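Local coordinates for DNA replication regulator protein HobA (PDB 2UVP) that is required for initiation of DNA replication in Helicobacter pylori and increases the binding of DnaA to the oriC region, at residues Pro84-Ile89 with Ala175-Leu180; Ile47-Asn52 with Tyr113-Phe118; Gly122-Glu127 with Leu141-Glu146. One frame throughout, in Å; residues are numbered along the deposited sequence.

Contact 1 (Pro84-Ile89 with Ala175-Leu180); sequences PLLSVI and ALFSVL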
ATOM      1  N   PRO A  84       7.128 -14.624  19.816  1.00 24.33           N
ATOM      2  CA  PRO A  84       5.679 -14.448  19.859  1.00 23.08           C
ATOM      3  C   PRO A  84       5.231 -13.598  18.679  1.00 22.60           C
ATOM      4  O   PRO A  84       6.040 -12.855  18.112  1.00 22.61           O
ATOM      5  CB  PRO A  84       5.458 -13.652  21.142  1.00 23.61           C
ATOM      6  CG  PRO A  84       6.754 -12.899  21.346  1.00 24.68           C
ATOM      7  CD  PRO A  84       7.816 -13.846  20.873  1.00 24.43           C
ATOM      8  N   LEU A  85       3.961 -13.707  18.309  1.00 20.94           N
ATOM      9  CA  LEU A  85       3.374 -12.756  17.382  1.00 20.19           C
ATOM     10  C   LEU A  85       2.967 -11.522  18.175  1.00 19.67           C
ATOM     11  O   LEU A  85       2.018 -11.568  18.973  1.00 20.96           O
ATOM     12  CB  LEU A  85       2.151 -13.360  16.690  1.00 19.07           C
ATOM     13  CG  LEU A  85       1.417 -12.475  15.671  1.00 19.61           C
ATOM     14  CD1 LEU A  85       2.309 -12.096  14.478  1.00 20.52           C
ATOM     15  CD2 LEU A  85       0.158 -13.196  15.191  1.00 21.26           C
ATOM     16  N   LEU A  86       3.639 -10.402  17.949  1.00 17.92           N
ATOM     17  CA  LEU A  86       3.379  -9.234  18.809  1.00 16.44           C
ATOM     18  C   LEU A  86       2.222  -8.405  18.303  1.00 15.66           C
ATOM     19  O   LEU A  86       1.983  -8.343  17.106  1.00 15.43           O
ATOM     20  CB  LEU A  86       4.625  -8.369  18.976  1.00 16.29           C
ATOM     21  CG  LEU A  86       5.816  -9.055  19.624  1.00 16.81           C
ATOM     22  CD1 LEU A  86       7.023  -8.183  19.326  1.00 16.37           C
ATOM     23  CD2 LEU A  86       5.585  -9.182  21.136  1.00 17.84           C
ATOM     24  N   SER A  87       1.475  -7.809  19.237  1.00 14.58           N
ATOM     25  CA  SER A  87       0.285  -7.067  18.879  1.00 14.56           C
ATOM     26  C   SER A  87       0.657  -5.640  18.415  1.00 14.57           C
ATOM     27  O   SER A  87       0.674  -4.698  19.207  1.00 14.28           O
ATOM     28  CB  SER A  87      -0.682  -7.033  20.063  1.00 15.33           C
ATOM     29  OG  SER A  87      -1.851  -6.322  19.708  1.00 15.43           O
ATOM     30  N   VAL A  88       0.953  -5.504  17.117  1.00 14.65           N
ATOM     31  CA  VAL A  88       1.475  -4.267  16.542  1.00 14.91           C
ATOM     32  C   VAL A  88       0.620  -3.935  15.328  1.00 15.65           C
ATOM     33  O   VAL A  88       0.339  -4.804  14.486  1.00 16.04           O
ATOM     34  CB  VAL A  88       2.959  -4.422  16.101  1.00 14.93           C
ATOM     35  CG1 VAL A  88       3.544  -3.069  15.589  1.00 16.37           C
ATOM     36  CG2 VAL A  88       3.828  -4.993  17.226  1.00 15.99           C
ATOM     37  N   ILE A  89       0.187  -2.684  15.251  1.00 14.94           N
ATOM     38  CA  ILE A  89      -0.723  -2.235  14.215  1.00 15.09           C
ATOM     39  C   ILE A  89      -0.158  -0.991  13.541  1.00 14.71           C
ATOM     40  O   ILE A  89       0.384  -0.108  14.218  1.00 14.87           O
ATOM     41  CB  ILE A  89      -2.103  -1.899  14.825  1.00 16.20           C
ATOM     42  CG1 ILE A  89      -2.805  -3.178  15.334  1.00 17.67           C
ATOM     43  CG2 ILE A  89      -2.987  -1.116  13.858  1.00 16.53           C
ATOM     44  CD1 ILE A  89      -2.921  -3.193  16.785  1.00 23.65           C
ATOM     45  N   ALA A 175      15.723  -4.730  24.754  1.00 14.29           N
ATOM     46  CA  ALA A 175      15.138  -4.578  26.080  1.00 14.66           C
ATOM     47  C   ALA A 175      13.918  -5.462  26.199  1.00 15.56           C
ATOM     48  O   ALA A 175      13.811  -6.236  27.142  1.00 15.34           O
ATOM     49  CB  ALA A 175      14.790  -3.149  26.353  1.00 13.78           C
ATOM     50  N   LEU A 176      13.024  -5.380  25.219  1.00 16.18           N
ATOM     51  CA  LEU A 176      11.824  -6.232  25.212  1.00 17.55           C
ATOM     52  C   LEU A 176      12.118  -7.732  25.326  1.00 18.37           C
ATOM     53  O   LEU A 176      11.522  -8.411  26.170  1.00 19.22           O
ATOM     54  CB  LEU A 176      11.007  -5.966  23.945  1.00 17.12           C
ATOM     55  CG  LEU A 176       9.806  -6.868  23.683  1.00 17.96           C
ATOM     56  CD1 LEU A 176       8.795  -6.795  24.815  1.00 20.31           C
ATOM     57  CD2 LEU A 176       9.156  -6.475  22.342  1.00 18.13           C
ATOM     58  N   PHE A 177      13.002  -8.251  24.474  1.00 19.29           N
ATOM     59  CA  PHE A 177      13.270  -9.680  24.459  1.00 21.36           C
ATOM     60  C   PHE A 177      14.130 -10.104  25.631  1.00 22.44           C
ATOM     61  O   PHE A 177      14.005 -11.230  26.134  1.00 23.24           O
ATOM     62  CB  PHE A 177      13.839 -10.123  23.113  1.00 21.77           C
ATOM     63  CG  PHE A 177      12.783 -10.283  22.081  1.00 21.91           C
ATOM     64  CD1 PHE A 177      12.322  -9.185  21.374  1.00 22.96           C
ATOM     65  CD2 PHE A 177      12.193 -11.524  21.871  1.00 24.15           C
ATOM     66  CE1 PHE A 177      11.314  -9.310  20.441  1.00 23.62           C
ATOM     67  CE2 PHE A 177      11.168 -11.668  20.946  1.00 24.15           C
ATOM     68  CZ  PHE A 177      10.725 -10.567  20.228  1.00 24.25           C
ATOM     69  N   SER A 178      14.973  -9.191  26.095  1.00 22.42           N
ATOM     70  CA  SER A 178      15.687  -9.418  27.343  1.00 23.99           C
ATOM     71  C   SER A 178      14.717  -9.711  28.480  1.00 24.77           C
ATOM     72  O   SER A 178      14.966 -10.623  29.273  1.00 25.72           O
ATOM     73  CB  SER A 178      16.622  -8.261  27.685  1.00 23.29           C
ATOM     74  OG  SER A 178      17.753  -8.313  26.837  1.00 24.88           O
ATOM     75  N   VAL A 179      13.616  -8.972  28.578  1.00 26.03           N
ATOM     76  CA  VAL A 179      12.656  -9.318  29.630  1.00 28.38           C
ATOM     77  C   VAL A 179      11.798 -10.539  29.286  1.00 29.94           C
ATOM     78  O   VAL A 179      11.562 -11.386  30.149  1.00 30.06           O
ATOM     79  CB  VAL A 179      11.884  -8.107  30.302  1.00 28.66           C
ATOM     80  CG1 VAL A 179      12.417  -6.735  29.888  1.00 28.29           C
ATOM     81  CG2 VAL A 179      10.386  -8.220  30.195  1.00 29.04           C
ATOM     82  N   LEU A 180      11.407 -10.674  28.019  1.00 31.12           N
ATOM     83  CA  LEU A 180      10.641 -11.852  27.599  1.00 32.82           C
ATOM     84  C   LEU A 180      11.396 -13.164  27.805  1.00 33.50           C
ATOM     85  O   LEU A 180      10.806 -14.178  28.203  1.00 34.08           O
ATOM     86  CB  LEU A 180      10.198 -11.726  26.137  1.00 32.96           C
ATOM     87  CG  LEU A 180       9.014 -10.794  25.901  1.00 34.00           C
ATOM     88  CD1 LEU A 180       8.790 -10.594  24.398  1.00 33.65           C
ATOM     89  CD2 LEU A 180       7.754 -11.341  26.568  1.00 34.90           C
TER
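P84 and L86, on the extended approach to strand 88-90, face L176, F177 and L180 on the last turns of helix 161-180. The two backbones keep well apart, with the CA atoms of P84 and L180 9.6 Å from each other and those of L86 and L176 farther still, and side chains alone bridge the distance. P84 and F177 meet tip to tip: CD of the proline ring lies 4.0 Å from CE2 of F177. Next to them P84 CG approaches L180 CD1 at 4.3 Å, and this same methyl of L180 lies over one face of the F177 ring, offset toward its rim. With CG anti to the backbone N (chi1 173°), the L176 side chain extends toward L86, and the two meet methyl to methyl, L86 CD1 4.1 Å from L176 CD2. In this α/β fold, strand 88-90 is the outermost strand of the parallel sheet within the chain, and the contact fastens the loop leading into it to the C-terminal helix. L86 CD1 additionally comes within 4.5 Å of F177 CZ, so one leucine methyl touches two successive helix residues. The helix is itself packed against helix 39-51 through A175 and V179, while L86 and V88 rest on helix 65-75. After L86 the backbone makes an inverse gamma turn centred on S87.

Contact 2 (Ile47-Asn52 with Tyr113-Phe118); sequences ISHVLN and YQNPMF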
ATOM      1  N   ILE A  47       7.313  -1.999  27.488  1.00 16.70           N
ATOM      2  CA  ILE A  47       7.490  -3.435  27.689  1.00 17.35           C
ATOM      3  C   ILE A  47       6.393  -4.004  28.607  1.00 17.98           C
ATOM      4  O   ILE A  47       5.797  -5.031  28.286  1.00 18.51           O
ATOM      5  CB  ILE A  47       8.872  -3.776  28.248  1.00 17.21           C
ATOM      6  CG1 ILE A  47       9.932  -3.496  27.171  1.00 16.31           C
ATOM      7  CG2 ILE A  47       8.917  -5.250  28.662  1.00 18.04           C
ATOM      8  CD1 ILE A  47      11.369  -3.492  27.702  1.00 16.30           C
ATOM      9  N   SER A  48       6.120  -3.324  29.720  1.00 18.95           N
ATOM     10  CA  SER A  48       5.046  -3.748  30.630  1.00 19.68           C
ATOM     11  C   SER A  48       3.701  -3.827  29.913  1.00 20.09           C
ATOM     12  O   SER A  48       2.928  -4.763  30.139  1.00 20.57           O
ATOM     13  CB  SER A  48       4.944  -2.806  31.820  1.00 20.56           C
ATOM     14  OG  SER A  48       6.025  -3.074  32.702  1.00 22.56           O
ATOM     15  N   HIS A  49       3.436  -2.829  29.069  1.00 19.24           N
ATOM     16  CA  HIS A  49       2.205  -2.796  28.277  1.00 19.23           C
ATOM     17  C   HIS A  49       2.116  -4.023  27.391  1.00 19.33           C
ATOM     18  O   HIS A  49       1.090  -4.717  27.360  1.00 19.29           O
ATOM     19  CB  HIS A  49       2.149  -1.529  27.439  1.00 18.31           C
ATOM     20  CG  HIS A  49       0.871  -1.371  26.676  1.00 18.19           C
ATOM     21  ND1 HIS A  49       0.768  -1.611  25.322  1.00 18.87           N
ATOM     22  CD2 HIS A  49      -0.358  -0.993  27.088  1.00 15.06           C
ATOM     23  CE1 HIS A  49      -0.473  -1.366  24.928  1.00 13.65           C
ATOM     24  NE2 HIS A  49      -1.181  -1.019  25.987  1.00 20.12           N
ATOM     25  N   VAL A  50       3.202  -4.310  26.679  1.00 19.30           N
ATOM     26  CA  VAL A  50       3.263  -5.508  25.855  1.00 20.19           C
ATOM     27  C   VAL A  50       3.039  -6.772  26.682  1.00 20.96           C
ATOM     28  O   VAL A  50       2.245  -7.625  26.303  1.00 21.01           O
ATOM     29  CB  VAL A  50       4.586  -5.573  25.054  1.00 20.37           C
ATOM     30  CG1 VAL A  50       4.768  -6.949  24.389  1.00 21.69           C
ATOM     31  CG2 VAL A  50       4.632  -4.428  24.034  1.00 20.78           C
ATOM     32  N   LEU A  51       3.687  -6.867  27.844  1.00 21.47           N
ATOM     33  CA  LEU A  51       3.545  -8.041  28.706  1.00 22.46           C
ATOM     34  C   LEU A  51       2.133  -8.227  29.216  1.00 22.58           C
ATOM     35  O   LEU A  51       1.715  -9.348  29.507  1.00 23.71           O
ATOM     36  CB  LEU A  51       4.472  -7.910  29.915  1.00 23.34           C
ATOM     37  CG  LEU A  51       5.872  -8.514  29.784  1.00 25.07           C
ATOM     38  CD1 LEU A  51       6.528  -8.372  28.405  1.00 28.73           C
ATOM     39  CD2 LEU A  51       6.748  -7.936  30.893  1.00 27.17           C
ATOM     40  N   ASN A  52       1.428  -7.118  29.363  1.00 22.11           N
ATOM     41  CA  ASN A  52       0.072  -7.111  29.877  1.00 22.48           C
ATOM     42  C   ASN A  52      -0.980  -7.416  28.802  1.00 22.61           C
ATOM     43  O   ASN A  52      -2.180  -7.351  29.087  1.00 23.55           O
ATOM     44  CB  ASN A  52      -0.213  -5.772  30.536  1.00 22.34           C
ATOM     45  CG  ASN A  52       0.397  -5.661  31.928  0.50 22.74           C
ATOM     46  OD1 ASN A  52       0.704  -6.668  32.567  0.50 24.44           O
ATOM     47  ND2 ASN A  52       0.560  -4.430  32.407  0.50 24.01           N
ATOM     48  N   TYR A 113     -10.229  -1.746  20.262  1.00 15.90           N
ATOM     49  CA  TYR A 113      -9.066  -2.402  20.850  1.00 15.76           C
ATOM     50  C   TYR A 113      -9.214  -2.582  22.351  1.00 15.88           C
ATOM     51  O   TYR A 113      -9.711  -1.685  23.037  1.00 16.89           O
ATOM     52  CB  TYR A 113      -7.788  -1.587  20.552  1.00 15.71           C
ATOM     53  CG  TYR A 113      -7.547  -1.424  19.064  1.00 15.53           C
ATOM     54  CD1 TYR A 113      -6.922  -2.444  18.335  1.00 16.10           C
ATOM     55  CD2 TYR A 113      -7.952  -0.275  18.391  1.00 15.57           C
ATOM     56  CE1 TYR A 113      -6.719  -2.315  16.950  1.00 16.89           C
ATOM     57  CE2 TYR A 113      -7.748  -0.136  17.005  1.00 14.74           C
ATOM     58  CZ  TYR A 113      -7.129  -1.162  16.301  1.00 15.18           C
ATOM     59  OH  TYR A 113      -6.934  -1.044  14.927  1.00 15.23           O
ATOM     60  N   GLN A 114      -8.777  -3.733  22.840  1.00 15.96           N
ATOM     61  CA  GLN A 114      -8.869  -4.036  24.262  1.00 17.41           C
ATOM     62  C   GLN A 114      -7.978  -3.113  25.095  1.00 17.47           C
ATOM     63  O   GLN A 114      -8.387  -2.654  26.175  1.00 17.71           O
ATOM     64  CB  GLN A 114      -8.507  -5.487  24.533  1.00 18.53           C
ATOM     65  CG  GLN A 114      -9.565  -6.501  24.097  1.00 21.96           C
ATOM     66  CD  GLN A 114      -9.312  -7.869  24.700  1.00 26.50           C
ATOM     67  OE1 GLN A 114      -9.533  -8.901  24.060  1.00 28.45           O
ATOM     68  NE2 GLN A 114      -8.831  -7.885  25.940  1.00 27.22           N
ATOM     69  N   ASN A 115      -6.768  -2.839  24.604  1.00 17.01           N
ATOM     70  CA  ASN A 115      -5.775  -2.128  25.426  1.00 17.14           C
ATOM     71  C   ASN A 115      -4.704  -1.498  24.529  1.00 17.16           C
ATOM     72  O   ASN A 115      -3.582  -1.984  24.498  1.00 17.38           O
ATOM     73  CB  ASN A 115      -5.154  -3.130  26.421  1.00 17.21           C
ATOM     74  CG  ASN A 115      -4.178  -2.489  27.409  1.00 18.59           C
ATOM     75  OD1 ASN A 115      -4.181  -1.280  27.628  1.00 19.39           O
ATOM     76  ND2 ASN A 115      -3.345  -3.321  28.013  1.00 21.88           N
ATOM     77  N   PRO A 116      -5.052  -0.412  23.810  1.00 17.35           N
ATOM     78  CA  PRO A 116      -4.080   0.166  22.877  1.00 17.44           C
ATOM     79  C   PRO A 116      -3.083   1.107  23.550  1.00 17.84           C
ATOM     80  O   PRO A 116      -3.384   1.689  24.586  1.00 17.99           O
ATOM     81  CB  PRO A 116      -4.963   0.964  21.923  1.00 17.67           C
ATOM     82  CG  PRO A 116      -6.066   1.484  22.852  1.00 17.64           C
ATOM     83  CD  PRO A 116      -6.333   0.331  23.786  1.00 17.58           C
ATOM     84  N   MET A 117      -1.911   1.246  22.934  1.00 17.25           N
ATOM     85  CA  MET A 117      -0.943   2.271  23.303  1.00 17.54           C
ATOM     86  C   MET A 117      -0.464   2.861  21.987  1.00 17.03           C
ATOM     87  O   MET A 117      -0.186   2.105  21.046  1.00 16.74           O
ATOM     88  CB  MET A 117       0.233   1.674  24.094  1.00 16.80           C
ATOM     89  CG  MET A 117       1.409   2.638  24.237  1.00 18.84           C
ATOM     90  SD  MET A 117       2.844   1.956  25.095  1.00 20.50           S
ATOM     91  CE  MET A 117       2.321   2.112  26.797  1.00 20.13           C
ATOM     92  N   PHE A 118      -0.409   4.191  21.909  1.00 16.34           N
ATOM     93  CA  PHE A 118       0.032   4.871  20.696  1.00 17.03           C
ATOM     94  C   PHE A 118       1.532   5.028  20.714  1.00 16.81           C
ATOM     95  O   PHE A 118       2.084   5.573  21.673  1.00 18.60           O
ATOM     96  CB  PHE A 118      -0.592   6.252  20.566  1.00 17.49           C
ATOM     97  CG  PHE A 118      -2.071   6.227  20.376  1.00 18.86           C
ATOM     98  CD1 PHE A 118      -2.628   5.779  19.182  1.00 20.66           C
ATOM     99  CD2 PHE A 118      -2.907   6.671  21.386  1.00 19.99           C
ATOM    100  CE1 PHE A 118      -4.021   5.765  19.000  1.00 20.61           C
ATOM    101  CE2 PHE A 118      -4.303   6.659  21.221  1.00 22.00           C
ATOM    102  CZ  PHE A 118      -4.858   6.208  20.031  1.00 21.49           C
TER
HETATM  103  O   HOH W   1      -4.105  -6.152  27.785  1.00 35.62           O
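H49, near the C-terminal end of helix 39-51, sits opposite M117 at the start of strand 116-121, their CA atoms 7.8 Å apart and the closest CA pair between the two segments. The H49 imidazole carries most of the contact. With CG anti to the backbone N (chi1 -176°), its ring reaches across to the strand, where M117 CB lies over one face in a CH-pi contact, 3.5 Å from the ring centroid and 23° off the normal. This methylene sits toward the CE1 and ND1 rim. The methionine chain then runs back past the histidine in the opposite direction and bends at chi3, bringing M117 CE to 3.7 Å from H49 CB; the sulfur, M117 SD, approaches the ring obliquely at 4.4 Å from the centroid. Helix 39-51 leads into strand 55-60, which pairs in parallel with strand 116-121, and the C-terminal end of the helix packs here against the N-terminal end of strand 116-121, an inner strand of the sheet. N115 O comes up at the edge of the imidazole, near its plane, 3.0 Å from H49 NE2. The same carbonyl oxygen has a weak hydrogen bond with S55 OG. The N115 side-chain amide slides past the histidine, its plane turned 66° from the ring. At the outer margin a water spans the two segments, donating to N52 O at 2.6 Å and accepting from N115 ND2 at 2.9 Å. Next to N115, Q114 makes backbone hydrogen bonds with a neighbouring subunit.

Contact 3 (Gly122-Glu127 with Leu141-Glu146); sequences GKIENE and LWLFEE
The F144 ring lies against the backbone of G122 and K123, its CE2 3.7 Å from G122 CA and 3.6 Å from K123 N, both approaching obliquely. K123 CG comes to the edge of the same ring, in its plane, 3.8 Å from F144 CD2, and the two side chains cross obliquely. Beyond this point the lysine bends at chi3 (-67°) and its tail turns off from F144, with NZ in a long salt bridge to E125 OE2. The positive phi of G122 suits a residue without a side chain, since a beta carbon would collide with the carbonyl oxygen of the preceding residue. Its N-H points almost straight at W142 O, at 2.9 Å with an N-H...O angle of 169°, continuing the parallel pairing of strands 116-121 and 139-143 one step into the loop. At the next step, between G122 O and F144 N, a water stands in for a direct bond, donating to the carbonyl oxygen and accepting from the amide. L143 CD2 packs beside G122 O and touches I124 CD1 at 4.1 Å; I124 also packs on helix 127-133. The contact thus lies at the C-terminal end of two adjacent parallel strands; E146, a calcium ligand seen in a structure of this protein, though the physiological relevance of the ions is not known, follows two residues after F144. K123 N donates to D61 OD2. Direct backbone pairing therefore gives way to a water-mediated bridge as the strands part, with the aromatic ring lying on the backbone and the leucine-isoleucine pair adding apolar contact.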
ATOM      1  N   GLY A 122       8.014  11.296  15.364  1.00 13.75           N
ATOM      2  CA  GLY A 122       8.285  12.448  14.539  1.00 14.01           C
ATOM      3  C   GLY A 122       7.281  13.565  14.752  1.00 15.70           C
ATOM      4  O   GLY A 122       6.655  13.666  15.824  1.00 15.56           O
ATOM      5  N   LYS A 123       7.144  14.388  13.725  1.00 17.20           N
ATOM      6  CA  LYS A 123       6.218  15.534  13.747  1.00 18.78           C
ATOM      7  C   LYS A 123       4.786  15.061  13.879  1.00 19.47           C
ATOM      8  O   LYS A 123       4.426  13.987  13.354  1.00 18.66           O
ATOM      9  CB  LYS A 123       6.350  16.335  12.462  1.00 19.04           C
ATOM     10  CG  LYS A 123       7.701  16.995  12.282  1.00 22.60           C
ATOM     11  CD  LYS A 123       7.715  17.938  11.079  1.00 27.13           C
ATOM     12  CE  LYS A 123       7.560  17.185   9.763  1.00 30.49           C
ATOM     13  NZ  LYS A 123       7.910  18.018   8.564  1.00 33.35           N
ATOM     14  N   ILE A 124       3.977  15.880  14.550  1.00 20.40           N
ATOM     15  CA  ILE A 124       2.536  15.646  14.639  1.00 22.04           C
ATOM     16  C   ILE A 124       1.888  16.564  13.592  1.00 23.72           C
ATOM     17  O   ILE A 124       1.750  17.778  13.807  1.00 25.10           O
ATOM     18  CB  ILE A 124       2.004  15.896  16.065  1.00 21.90           C
ATOM     19  CG1 ILE A 124       2.723  14.969  17.057  1.00 20.77           C
ATOM     20  CG2 ILE A 124       0.481  15.685  16.100  1.00 21.37           C
ATOM     21  CD1 ILE A 124       2.513  15.268  18.535  1.00 22.19           C
ATOM     22  N   GLU A 125       1.524  15.981  12.455  1.00 24.79           N
ATOM     23  CA  GLU A 125       1.231  16.769  11.259  1.00 26.46           C
ATOM     24  C   GLU A 125      -0.217  17.258  11.130  1.00 26.97           C
ATOM     25  O   GLU A 125      -0.532  18.019  10.215  1.00 27.51           O
ATOM     26  CB  GLU A 125       1.766  16.072   9.991  1.00 26.68           C
ATOM     27  CG  GLU A 125       3.332  16.067   9.978  1.00 27.11           C
ATOM     28  CD  GLU A 125       3.961  15.276   8.847  1.00 28.29           C
ATOM     29  OE1 GLU A 125       3.643  14.077   8.703  1.00 29.82           O
ATOM     30  OE2 GLU A 125       4.808  15.845   8.118  1.00 31.42           O
ATOM     31  N   ASN A 126      -1.085  16.847  12.049  1.00 27.21           N
ATOM     32  CA  ASN A 126      -2.408  17.470  12.125  1.00 28.08           C
ATOM     33  C   ASN A 126      -2.996  17.488  13.528  1.00 27.68           C
ATOM     34  O   ASN A 126      -2.561  16.745  14.422  1.00 27.13           O
ATOM     35  CB  ASN A 126      -3.383  16.877  11.087  1.00 28.74           C
ATOM     36  CG  ASN A 126      -3.979  15.545  11.520  1.00 29.90           C
ATOM     37  OD1 ASN A 126      -3.350  14.769  12.234  1.00 33.56           O
ATOM     38  ND2 ASN A 126      -5.205  15.278  11.078  1.00 30.95           N
ATOM     39  N   GLU A 127      -3.994  18.352  13.720  1.00 27.35           N
ATOM     40  CA  GLU A 127      -4.554  18.570  15.049  1.00 27.20           C
ATOM     41  C   GLU A 127      -5.305  17.360  15.598  1.00 25.94           C
ATOM     42  O   GLU A 127      -5.345  17.141  16.810  1.00 25.94           O
ATOM     43  CB  GLU A 127      -5.439  19.825  15.046  1.00 27.91           C
ATOM     44  CG  GLU A 127      -4.635  21.127  15.013  1.00 31.34           C
ATOM     45  CD  GLU A 127      -3.992  21.429  16.363  1.00 34.35           C
ATOM     46  OE1 GLU A 127      -4.554  21.016  17.401  1.00 36.49           O
ATOM     47  OE2 GLU A 127      -2.926  22.076  16.387  1.00 38.60           O
ATOM     48  N   LEU A 141       6.054   8.119  22.941  1.00 15.92           N
ATOM     49  CA  LEU A 141       6.167   9.208  21.988  1.00 15.51           C
ATOM     50  C   LEU A 141       7.610   9.607  21.753  1.00 16.04           C
ATOM     51  O   LEU A 141       8.335   9.968  22.695  1.00 16.23           O
ATOM     52  CB  LEU A 141       5.362  10.429  22.452  1.00 16.54           C
ATOM     53  CG  LEU A 141       3.871  10.177  22.735  1.00 17.29           C
ATOM     54  CD1 LEU A 141       3.168  11.461  23.220  1.00 19.41           C
ATOM     55  CD2 LEU A 141       3.163   9.597  21.532  1.00 17.10           C
ATOM     56  N   TRP A 142       8.010   9.541  20.491  1.00 14.45           N
ATOM     57  CA  TRP A 142       9.346   9.916  20.091  1.00 14.45           C
ATOM     58  C   TRP A 142       9.181  11.176  19.296  1.00 15.42           C
ATOM     59  O   TRP A 142       8.833  11.134  18.111  1.00 15.25           O
ATOM     60  CB  TRP A 142       9.954   8.816  19.220  1.00 14.04           C
ATOM     61  CG  TRP A 142      10.137   7.479  19.860  1.00 13.85           C
ATOM     62  CD1 TRP A 142       9.520   6.971  20.980  1.00 12.67           C
ATOM     63  CD2 TRP A 142      10.973   6.438  19.353  1.00 11.39           C
ATOM     64  NE1 TRP A 142       9.959   5.675  21.204  1.00 13.55           N
ATOM     65  CE2 TRP A 142      10.858   5.336  20.224  1.00 13.16           C
ATOM     66  CE3 TRP A 142      11.852   6.353  18.256  1.00 11.35           C
ATOM     67  CZ2 TRP A 142      11.581   4.137  20.026  1.00 13.62           C
ATOM     68  CZ3 TRP A 142      12.564   5.155  18.053  1.00 11.80           C
ATOM     69  CH2 TRP A 142      12.424   4.070  18.937  1.00 13.01           C
ATOM     70  N   LEU A 143       9.393  12.316  19.957  1.00 15.44           N
ATOM     71  CA  LEU A 143       8.982  13.601  19.394  1.00 16.42           C
ATOM     72  C   LEU A 143      10.132  14.570  19.279  1.00 17.59           C
ATOM     73  O   LEU A 143      11.172  14.376  19.919  1.00 17.88           O
ATOM     74  CB  LEU A 143       7.891  14.250  20.279  1.00 16.88           C
ATOM     75  CG  LEU A 143       6.652  13.392  20.573  1.00 16.10           C
ATOM     76  CD1 LEU A 143       5.757  14.086  21.622  1.00 19.28           C
ATOM     77  CD2 LEU A 143       5.885  13.088  19.295  1.00 16.44           C
ATOM     78  N   PHE A 144       9.929  15.606  18.466  1.00 18.11           N
ATOM     79  CA  PHE A 144      10.900  16.694  18.355  1.00 20.37           C
ATOM     80  C   PHE A 144      10.697  17.799  19.407  1.00 22.46           C
ATOM     81  O   PHE A 144      11.555  18.681  19.576  1.00 22.46           O
ATOM     82  CB  PHE A 144      10.866  17.251  16.945  1.00 19.82           C
ATOM     83  CG  PHE A 144      11.181  16.225  15.891  1.00 19.41           C
ATOM     84  CD1 PHE A 144      12.318  15.435  15.995  1.00 20.18           C
ATOM     85  CD2 PHE A 144      10.361  16.078  14.786  1.00 19.26           C
ATOM     86  CE1 PHE A 144      12.621  14.482  15.011  1.00 18.84           C
ATOM     87  CE2 PHE A 144      10.652  15.144  13.788  1.00 18.68           C
ATOM     88  CZ  PHE A 144      11.793  14.343  13.910  1.00 18.87           C
ATOM     89  N   GLU A 145       9.560  17.755  20.094  1.00 24.52           N
ATOM     90  CA  GLU A 145       9.338  18.576  21.296  1.00 27.39           C
ATOM     91  C   GLU A 145       8.317  17.911  22.195  1.00 27.60           C
ATOM     92  O   GLU A 145       7.426  17.213  21.710  1.00 26.72           O
ATOM     93  CB  GLU A 145       8.901  19.995  20.948  1.00 27.74           C
ATOM     94  CG  GLU A 145       7.743  20.107  19.977  1.00 29.57           C
ATOM     95  CD  GLU A 145       7.486  21.562  19.565  1.00 31.23           C
ATOM     96  OE1 GLU A 145       7.176  22.386  20.463  1.00 34.84           O
ATOM     97  OE2 GLU A 145       7.599  21.875  18.350  1.00 36.49           O
ATOM     98  N   GLU A 146       8.465  18.108  23.506  1.00 29.00           N
ATOM     99  CA  GLU A 146       7.593  17.449  24.461  1.00 31.02           C
ATOM    100  C   GLU A 146       6.157  17.914  24.238  1.00 31.26           C
ATOM    101  O   GLU A 146       5.901  19.094  24.029  1.00 31.28           O
ATOM    102  CB  GLU A 146       8.025  17.711  25.907  1.00 31.30           C
ATOM    103  CG  GLU A 146       7.299  16.788  26.894  1.00 33.20           C
ATOM    104  CD  GLU A 146       7.692  17.000  28.345  1.00 33.37           C
ATOM    105  OE1 GLU A 146       8.890  16.911  28.676  1.00 35.44           O
ATOM    106  OE2 GLU A 146       6.784  17.231  29.173  1.00 38.65           O
TER
HETATM  107  O   HOH W   2       7.254  16.003  17.208  1.00 20.48           O

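From the N terminus, helix 39-51 supplies the first half of contact 2, and the chain then runs through strand 55-60 and helix 65-75 to residues 84-89, where contact 1 opens. Contact 2 closes at strand 116-121 before contact 1 does, so the two cross. Contact 3 opens and closes afterwards, around helix 127-133, and is nested inside the long loop that contact 1 completes only at helix 161-180. Contacts 1 and 2 touch through I47 and L51 against the C-terminal helix, joining the two helices to each other, while contact 2 ties helix 39-51 to strand 116-121; contact 3 lies across the chain's centre from contact 1, where strands 116-121 and 139-143 end.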